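Local structure of hydroxyethylphosphonate dioxygenase (Streptomyces albus, 6B9R) at residues Leu256-Leu270 with Glu278-Gly290. The protein probably acts as an iron-dependent dioxygenase that converts 2-hydroxyethylphosphonate to hydroxymethylphosphonate. Sequence-based numbering, arbitrary orientation.
Sequences LADRSGLKTDRVAAL and EWPELSALAEALG
E278 and E281, at the N-cap and in the first turn of helix 279-288, meet R266 across a Cro/C1-type helix-turn-helix fold, helices 253-260 and 264-271 being the helix-turn-helix pair and helix 279-288 packing across both, its axis 8.7 Å from segment 256-260 at 108°. The backbone N-H of E278 bonds to E281 OE1 (N to OE1 3.0 Å) on the anti side of the carboxylate. R266 grips that carboxylate side-on: R266 NE reaches E281 OE2 at 2.8 Å, N-H...O angle 163°, and NH2 takes the syn lone pair of OE1, the guanidinium and carboxylate planes 40° apart. L270 CD2 lies over one face of the guanidinium, while E281 meets its edge. A leucine in place of E281 would probably leave the R266 guanidinium without its carboxylate and the N-H of E278 without its side-chain acceptor. One turn on, A284 CB rests on S260 O and L262 CD1; the CA atoms of S260 and A284 are 5.1 Å apart, consistent with their small side chains. L285 sends CD2 among L256, L262 and V267 while L285 CD1 meets L270 CD1 at 3.9 Å. Finally, A288 CB touches R259 CB and lies 3.5 Å from L256 CD1, which also reaches L289 CG at 3.9 Å.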
ATOM      1  N   LEU A 256      17.995  21.345 -10.190  1.00 20.97           N
ATOM      2  CA  LEU A 256      16.900  21.591  -9.259  1.00 21.95           C
ATOM      3  C   LEU A 256      16.927  23.029  -8.765  1.00 22.56           C
ATOM      4  O   LEU A 256      15.874  23.655  -8.607  1.00 21.15           O
ATOM      5  CB  LEU A 256      16.972  20.621  -8.086  1.00 18.31           C
ATOM      6  CG  LEU A 256      15.933  20.811  -6.976  1.00 23.75           C
ATOM      7  CD1 LEU A 256      14.519  20.751  -7.538  1.00 20.26           C
ATOM      8  CD2 LEU A 256      16.128  19.729  -5.921  1.00 17.52           C
ATOM      9  N   ALA A 257      18.125  23.570  -8.525  1.00 20.54           N
ATOM     10  CA  ALA A 257      18.234  24.977  -8.147  1.00 20.79           C
ATOM     11  C   ALA A 257      17.659  25.873  -9.233  1.00 25.53           C
ATOM     12  O   ALA A 257      16.911  26.818  -8.950  1.00 24.68           O
ATOM     13  CB  ALA A 257      19.689  25.340  -7.878  1.00 23.15           C
ATOM     14  N   ASP A 258      18.016  25.598 -10.490  1.00 24.97           N
ATOM     15  CA  ASP A 258      17.556  26.439 -11.589  1.00 31.04           C
ATOM     16  C   ASP A 258      16.049  26.314 -11.774  1.00 30.97           C
ATOM     17  O   ASP A 258      15.355  27.320 -11.965  1.00 29.44           O
ATOM     18  CB  ASP A 258      18.304  26.068 -12.872  1.00 37.89           C
ATOM     19  CG  ASP A 258      18.278  27.179 -13.909  1.00 54.69           C
ATOM     20  OD1 ASP A 258      18.218  28.363 -13.514  1.00 59.71           O
ATOM     21  OD2 ASP A 258      18.304  26.867 -15.117  1.00 55.91           O
ATOM     22  N   ARG A 259      15.518  25.090 -11.688  1.00 26.23           N
ATOM     23  CA  ARG A 259      14.083  24.903 -11.853  1.00 25.69           C
ATOM     24  C   ARG A 259      13.309  25.508 -10.688  1.00 31.33           C
ATOM     25  O   ARG A 259      12.217  26.052 -10.881  1.00 31.78           O
ATOM     26  CB  ARG A 259      13.745  23.416 -11.999  1.00 25.26           C
ATOM     27  CG  ARG A 259      14.356  22.708 -13.225  1.00 31.25           C
ATOM     28  CD  ARG A 259      13.717  23.118 -14.573  1.00 35.32           C
ATOM     29  NE  ARG A 259      14.013  24.501 -14.961  1.00 34.94           N
ATOM     30  CZ  ARG A 259      15.202  24.938 -15.379  1.00 35.39           C
ATOM     31  NH1 ARG A 259      16.230  24.105 -15.482  1.00 40.46           N
ATOM     32  NH2 ARG A 259      15.365  26.219 -15.696  1.00 24.85           N
ATOM     33  N   SER A 260      13.844  25.415  -9.471  1.00 26.57           N
ATOM     34  CA  SER A 260      13.097  25.893  -8.315  1.00 24.92           C
ATOM     35  C   SER A 260      13.297  27.375  -8.044  1.00 28.51           C
ATOM     36  O   SER A 260      12.465  27.979  -7.363  1.00 27.92           O
ATOM     37  CB  SER A 260      13.479  25.104  -7.059  1.00 27.10           C
ATOM     38  OG  SER A 260      14.805  25.400  -6.651  1.00 29.04           O
ATOM     39  N   GLY A 261      14.367  27.972  -8.554  1.00 34.85           N
ATOM     40  CA  GLY A 261      14.688  29.342  -8.210  1.00 36.44           C
ATOM     41  C   GLY A 261      15.460  29.501  -6.921  1.00 35.01           C
ATOM     42  O   GLY A 261      15.641  30.634  -6.462  1.00 34.51           O
ATOM     43  N   LEU A 262      15.895  28.404  -6.310  1.00 28.94           N
ATOM     44  CA  LEU A 262      16.726  28.442  -5.118  1.00 23.62           C
ATOM     45  C   LEU A 262      18.197  28.499  -5.515  1.00 27.40           C
ATOM     46  O   LEU A 262      18.574  28.152  -6.634  1.00 25.37           O
ATOM     47  CB  LEU A 262      16.465  27.217  -4.239  1.00 26.54           C
ATOM     48  CG  LEU A 262      15.243  27.204  -3.311  1.00 39.28           C
ATOM     49  CD1 LEU A 262      13.937  27.303  -4.078  1.00 44.75           C
ATOM     50  CD2 LEU A 262      15.243  25.956  -2.443  1.00 41.94           C
ATOM     51  N   LYS A 263      19.028  28.960  -4.587  1.00 23.70           N
ATOM     52  CA  LYS A 263      20.467  28.945  -4.816  1.00 28.69           C
ATOM     53  C   LYS A 263      21.003  27.521  -4.692  1.00 27.31           C
ATOM     54  O   LYS A 263      20.521  26.725  -3.887  1.00 20.95           O
ATOM     55  CB  LYS A 263      21.176  29.859  -3.812  1.00 29.43           C
ATOM     56  CG  LYS A 263      20.794  31.340  -3.927  1.00 31.84           C
ATOM     57  N   THR A 264      22.025  27.203  -5.495  1.00 27.41           N
ATOM     58  CA  THR A 264      22.612  25.866  -5.425  1.00 27.76           C
ATOM     59  C   THR A 264      23.146  25.571  -4.029  1.00 25.26           C
ATOM     60  O   THR A 264      23.027  24.442  -3.541  1.00 26.63           O
ATOM     61  CB  THR A 264      23.739  25.709  -6.448  1.00 30.95           C
ATOM     62  OG1 THR A 264      24.748  26.697  -6.194  1.00 31.51           O
ATOM     63  CG2 THR A 264      23.211  25.869  -7.854  1.00 27.21           C
ATOM     64  N   ASP A 265      23.756  26.572  -3.381  1.00 24.70           N
ATOM     65  CA  ASP A 265      24.247  26.390  -2.015  1.00 25.46           C
ATOM     66  C   ASP A 265      23.120  25.979  -1.080  1.00 29.20           C
ATOM     67  O   ASP A 265      23.305  25.123  -0.203  1.00 29.71           O
ATOM     68  CB  ASP A 265      24.896  27.681  -1.507  1.00 25.56           C
ATOM     69  CG  ASP A 265      26.271  27.916  -2.095  1.00 37.95           C
ATOM     70  OD1 ASP A 265      26.814  26.986  -2.725  1.00 44.76           O
ATOM     71  OD2 ASP A 265      26.812  29.034  -1.918  1.00 43.34           O
ATOM     72  N   ARG A 266      21.940  26.573  -1.261  1.00 25.41           N
ATOM     73  CA  ARG A 266      20.814  26.256  -0.388  1.00 22.65           C
ATOM     74  C   ARG A 266      20.292  24.846  -0.642  1.00 23.43           C
ATOM     75  O   ARG A 266      20.033  24.101   0.310  1.00 25.74           O
ATOM     76  CB  ARG A 266      19.704  27.294  -0.571  1.00 21.95           C
ATOM     77  CG  ARG A 266      18.483  27.083   0.323  1.00 24.53           C
ATOM     78  CD  ARG A 266      18.843  27.074   1.805  1.00 24.82           C
ATOM     79  NE  ARG A 266      17.645  27.037   2.643  1.00 28.56           N
ATOM     80  CZ  ARG A 266      17.615  26.624   3.909  1.00 29.79           C
ATOM     81  NH1 ARG A 266      18.724  26.204   4.512  1.00 25.17           N
ATOM     82  NH2 ARG A 266      16.469  26.630   4.574  1.00 27.01           N
ATOM     83  N   VAL A 267      20.149  24.450  -1.913  1.00 21.11           N
ATOM     84  CA  VAL A 267      19.685  23.095  -2.206  1.00 20.53           C
ATOM     85  C   VAL A 267      20.650  22.066  -1.625  1.00 22.50           C
ATOM     86  O   VAL A 267      20.231  21.054  -1.046  1.00 20.75           O
ATOM     87  CB  VAL A 267      19.484  22.903  -3.724  1.00 24.38           C
ATOM     88  CG1 VAL A 267      18.950  21.496  -4.025  1.00 25.41           C
ATOM     89  CG2 VAL A 267      18.530  23.957  -4.272  1.00 21.98           C
ATOM     90  N   ALA A 268      21.956  22.322  -1.745  1.00 27.02           N
ATOM     91  CA  ALA A 268      22.935  21.396  -1.188  1.00 27.82           C
ATOM     92  C   ALA A 268      22.805  21.313   0.326  1.00 23.00           C
ATOM     93  O   ALA A 268      22.805  20.217   0.898  1.00 26.38           O
ATOM     94  CB  ALA A 268      24.349  21.820  -1.586  1.00 27.36           C
ATOM     95  N   ALA A 269      22.664  22.463   0.983  1.00 22.68           N
ATOM     96  CA  ALA A 269      22.511  22.487   2.433  1.00 26.56           C
ATOM     97  C   ALA A 269      21.253  21.746   2.876  1.00 28.78           C
ATOM     98  O   ALA A 269      21.274  21.020   3.879  1.00 26.25           O
ATOM     99  CB  ALA A 269      22.489  23.933   2.926  1.00 25.50           C
ATOM    100  N   LEU A 270      20.148  21.901   2.136  1.00 22.72           N
ATOM    101  CA  LEU A 270      18.936  21.177   2.504  1.00 19.97           C
ATOM    102  C   LEU A 270      19.097  19.672   2.325  1.00 22.55           C
ATOM    103  O   LEU A 270      18.442  18.899   3.030  1.00 25.09           O
ATOM    104  CB  LEU A 270      17.742  21.688   1.689  1.00 25.13           C
ATOM    105  CG  LEU A 270      17.309  23.125   1.984  1.00 22.64           C
ATOM    106  CD1 LEU A 270      16.294  23.602   0.963  1.00 25.41           C
ATOM    107  CD2 LEU A 270      16.743  23.230   3.402  1.00 20.51           C
ATOM    108  N   GLU A 278      12.159  25.745   4.652  1.00 22.82           N
ATOM    109  CA  GLU A 278      11.072  26.678   4.911  1.00 23.44           C
ATOM    110  C   GLU A 278       9.922  26.416   3.940  1.00 23.90           C
ATOM    111  O   GLU A 278      10.125  25.918   2.827  1.00 22.97           O
ATOM    112  CB  GLU A 278      11.564  28.123   4.778  1.00 23.08           C
ATOM    113  CG  GLU A 278      12.887  28.413   5.502  1.00 20.78           C
ATOM    114  CD  GLU A 278      12.750  28.398   7.015  1.00 33.43           C
ATOM    115  OE1 GLU A 278      13.780  28.220   7.699  1.00 40.54           O
ATOM    116  OE2 GLU A 278      11.617  28.562   7.522  1.00 37.67           O
ATOM    117  N   TRP A 279       8.698  26.732   4.374  1.00 24.01           N
ATOM    118  CA  TRP A 279       7.521  26.444   3.548  1.00 24.66           C
ATOM    119  C   TRP A 279       7.626  26.981   2.123  1.00 27.40           C
ATOM    120  O   TRP A 279       7.319  26.229   1.181  1.00 26.64           O
ATOM    121  CB  TRP A 279       6.247  26.971   4.232  1.00 24.79           C
ATOM    122  CG  TRP A 279       5.931  26.248   5.500  1.00 23.89           C
ATOM    123  CD1 TRP A 279       5.893  26.780   6.759  1.00 26.50           C
ATOM    124  CD2 TRP A 279       5.665  24.846   5.649  1.00 21.95           C
ATOM    125  NE1 TRP A 279       5.597  25.801   7.678  1.00 25.64           N
ATOM    126  CE2 TRP A 279       5.455  24.605   7.023  1.00 27.79           C
ATOM    127  CE3 TRP A 279       5.577  23.775   4.756  1.00 31.96           C
ATOM    128  CZ2 TRP A 279       5.162  23.337   7.524  1.00 28.32           C
ATOM    129  CZ3 TRP A 279       5.283  22.515   5.255  1.00 31.59           C
ATOM    130  CH2 TRP A 279       5.086  22.310   6.629  1.00 28.58           C
ATOM    131  N   PRO A 280       8.046  28.225   1.881  1.00 23.83           N
ATOM    132  CA  PRO A 280       8.187  28.671   0.487  1.00 29.07           C
ATOM    133  C   PRO A 280       9.234  27.891  -0.285  1.00 29.44           C
ATOM    134  O   PRO A 280       9.077  27.694  -1.498  1.00 25.59           O
ATOM    135  CB  PRO A 280       8.579  30.151   0.634  1.00 25.08           C
ATOM    136  CG  PRO A 280       8.114  30.528   1.987  1.00 34.36           C
ATOM    137  CD  PRO A 280       8.344  29.320   2.822  1.00 32.60           C
ATOM    138  N   GLU A 281      10.305  27.451   0.385  1.00 21.58           N
ATOM    139  CA  GLU A 281      11.292  26.593  -0.262  1.00 21.26           C
ATOM    140  C   GLU A 281      10.707  25.224  -0.583  1.00 20.73           C
ATOM    141  O   GLU A 281      10.952  24.672  -1.664  1.00 22.38           O
ATOM    142  CB  GLU A 281      12.528  26.452   0.628  1.00 21.04           C
ATOM    143  CG  GLU A 281      13.254  27.757   0.853  1.00 22.71           C
ATOM    144  CD  GLU A 281      14.380  27.643   1.870  1.00 26.70           C
ATOM    145  OE1 GLU A 281      14.247  26.848   2.820  1.00 24.55           O
ATOM    146  OE2 GLU A 281      15.400  28.352   1.716  1.00 30.21           O
ATOM    147  N   LEU A 282       9.945  24.649   0.349  1.00 20.08           N
ATOM    148  CA  LEU A 282       9.342  23.348   0.081  1.00 23.89           C
ATOM    149  C   LEU A 282       8.405  23.418  -1.118  1.00 29.35           C
ATOM    150  O   LEU A 282       8.359  22.491  -1.939  1.00 22.46           O
ATOM    151  CB  LEU A 282       8.591  22.845   1.315  1.00 21.26           C
ATOM    152  CG  LEU A 282       9.423  22.366   2.506  1.00 27.33           C
ATOM    153  CD1 LEU A 282       8.518  22.118   3.693  1.00 28.14           C
ATOM    154  CD2 LEU A 282      10.181  21.097   2.160  1.00 32.03           C
ATOM    155  N   SER A 283       7.643  24.509  -1.236  1.00 23.73           N
ATOM    156  CA  SER A 283       6.714  24.626  -2.358  1.00 28.87           C
ATOM    157  C   SER A 283       7.462  24.706  -3.677  1.00 23.04           C
ATOM    158  O   SER A 283       7.061  24.078  -4.665  1.00 22.79           O
ATOM    159  CB  SER A 283       5.823  25.857  -2.191  1.00 32.96           C
ATOM    160  OG  SER A 283       5.082  25.794  -0.991  1.00 29.96           O
ATOM    161  N   ALA A 284       8.538  25.496  -3.715  1.00 19.10           N
ATOM    162  CA  ALA A 284       9.324  25.643  -4.933  1.00 23.56           C
ATOM    163  C   ALA A 284      10.021  24.337  -5.296  1.00 23.35           C
ATOM    164  O   ALA A 284      10.029  23.933  -6.465  1.00 22.39           O
ATOM    165  CB  ALA A 284      10.336  26.778  -4.761  1.00 25.07           C
ATOM    166  N   LEU A 285      10.609  23.662  -4.308  1.00 19.54           N
ATOM    167  CA  LEU A 285      11.258  22.385  -4.583  1.00 20.49           C
ATOM    168  C   LEU A 285      10.250  21.352  -5.058  1.00 19.60           C
ATOM    169  O   LEU A 285      10.506  20.628  -6.028  1.00 19.63           O
ATOM    170  CB  LEU A 285      11.988  21.880  -3.338  1.00 19.22           C
ATOM    171  CG  LEU A 285      13.196  22.688  -2.866  1.00 23.78           C
ATOM    172  CD1 LEU A 285      13.593  22.259  -1.465  1.00 21.83           C
ATOM    173  CD2 LEU A 285      14.367  22.524  -3.834  1.00 22.81           C
ATOM    174  N   ALA A 286       9.097  21.268  -4.390  1.00 18.42           N
ATOM    175  CA  ALA A 286       8.080  20.294  -4.785  1.00 24.49           C
ATOM    176  C   ALA A 286       7.647  20.495  -6.232  1.00 23.23           C
ATOM    177  O   ALA A 286       7.588  19.535  -7.007  1.00 21.42           O
ATOM    178  CB  ALA A 286       6.873  20.374  -3.854  1.00 19.76           C
ATOM    179  N   GLU A 287       7.351  21.743  -6.616  1.00 20.46           N
ATOM    180  CA  GLU A 287       6.927  22.008  -7.990  1.00 25.44           C
ATOM    181  C   GLU A 287       8.015  21.627  -8.975  1.00 25.09           C
ATOM    182  O   GLU A 287       7.733  21.072 -10.045  1.00 24.88           O
ATOM    183  CB  GLU A 287       6.558  23.482  -8.175  1.00 30.03           C
ATOM    184  CG  GLU A 287       5.902  23.808  -9.536  1.00 41.43           C
ATOM    185  CD  GLU A 287       6.875  23.893 -10.735  1.00 47.74           C
ATOM    186  OE1 GLU A 287       8.089  24.165 -10.553  1.00 43.62           O
ATOM    187  OE2 GLU A 287       6.411  23.691 -11.882  1.00 48.39           O
ATOM    188  N   ALA A 288       9.268  21.938  -8.640  1.00 19.22           N
ATOM    189  CA  ALA A 288      10.362  21.598  -9.529  1.00 19.00           C
ATOM    190  C   ALA A 288      10.499  20.093  -9.674  1.00 23.63           C
ATOM    191  O   ALA A 288      10.911  19.610 -10.732  1.00 23.86           O
ATOM    192  CB  ALA A 288      11.662  22.205  -9.005  1.00 23.89           C
ATOM    193  N   LEU A 289      10.153  19.345  -8.628  1.00 17.49           N
ATOM    194  CA  LEU A 289      10.261  17.890  -8.608  1.00 18.36           C
ATOM    195  C   LEU A 289       8.973  17.192  -9.017  1.00 24.18           C
ATOM    196  O   LEU A 289       8.903  15.956  -8.964  1.00 20.27           O
ATOM    197  CB  LEU A 289      10.681  17.424  -7.207  1.00 18.78           C
ATOM    198  CG  LEU A 289      12.110  17.830  -6.818  1.00 20.53           C
ATOM    199  CD1 LEU A 289      12.339  17.770  -5.297  1.00 22.44           C
ATOM    200  CD2 LEU A 289      13.145  16.984  -7.561  1.00 19.33           C
ATOM    201  N   GLY A 290       7.955  17.941  -9.422  1.00 23.18           N
ATOM    202  CA  GLY A 290       6.725  17.306  -9.862  1.00 23.13           C
ATOM    203  C   GLY A 290       6.000  16.542  -8.779  1.00 16.89           C
ATOM    204  O   GLY A 290       5.387  15.508  -9.059  1.00 19.93           O
TER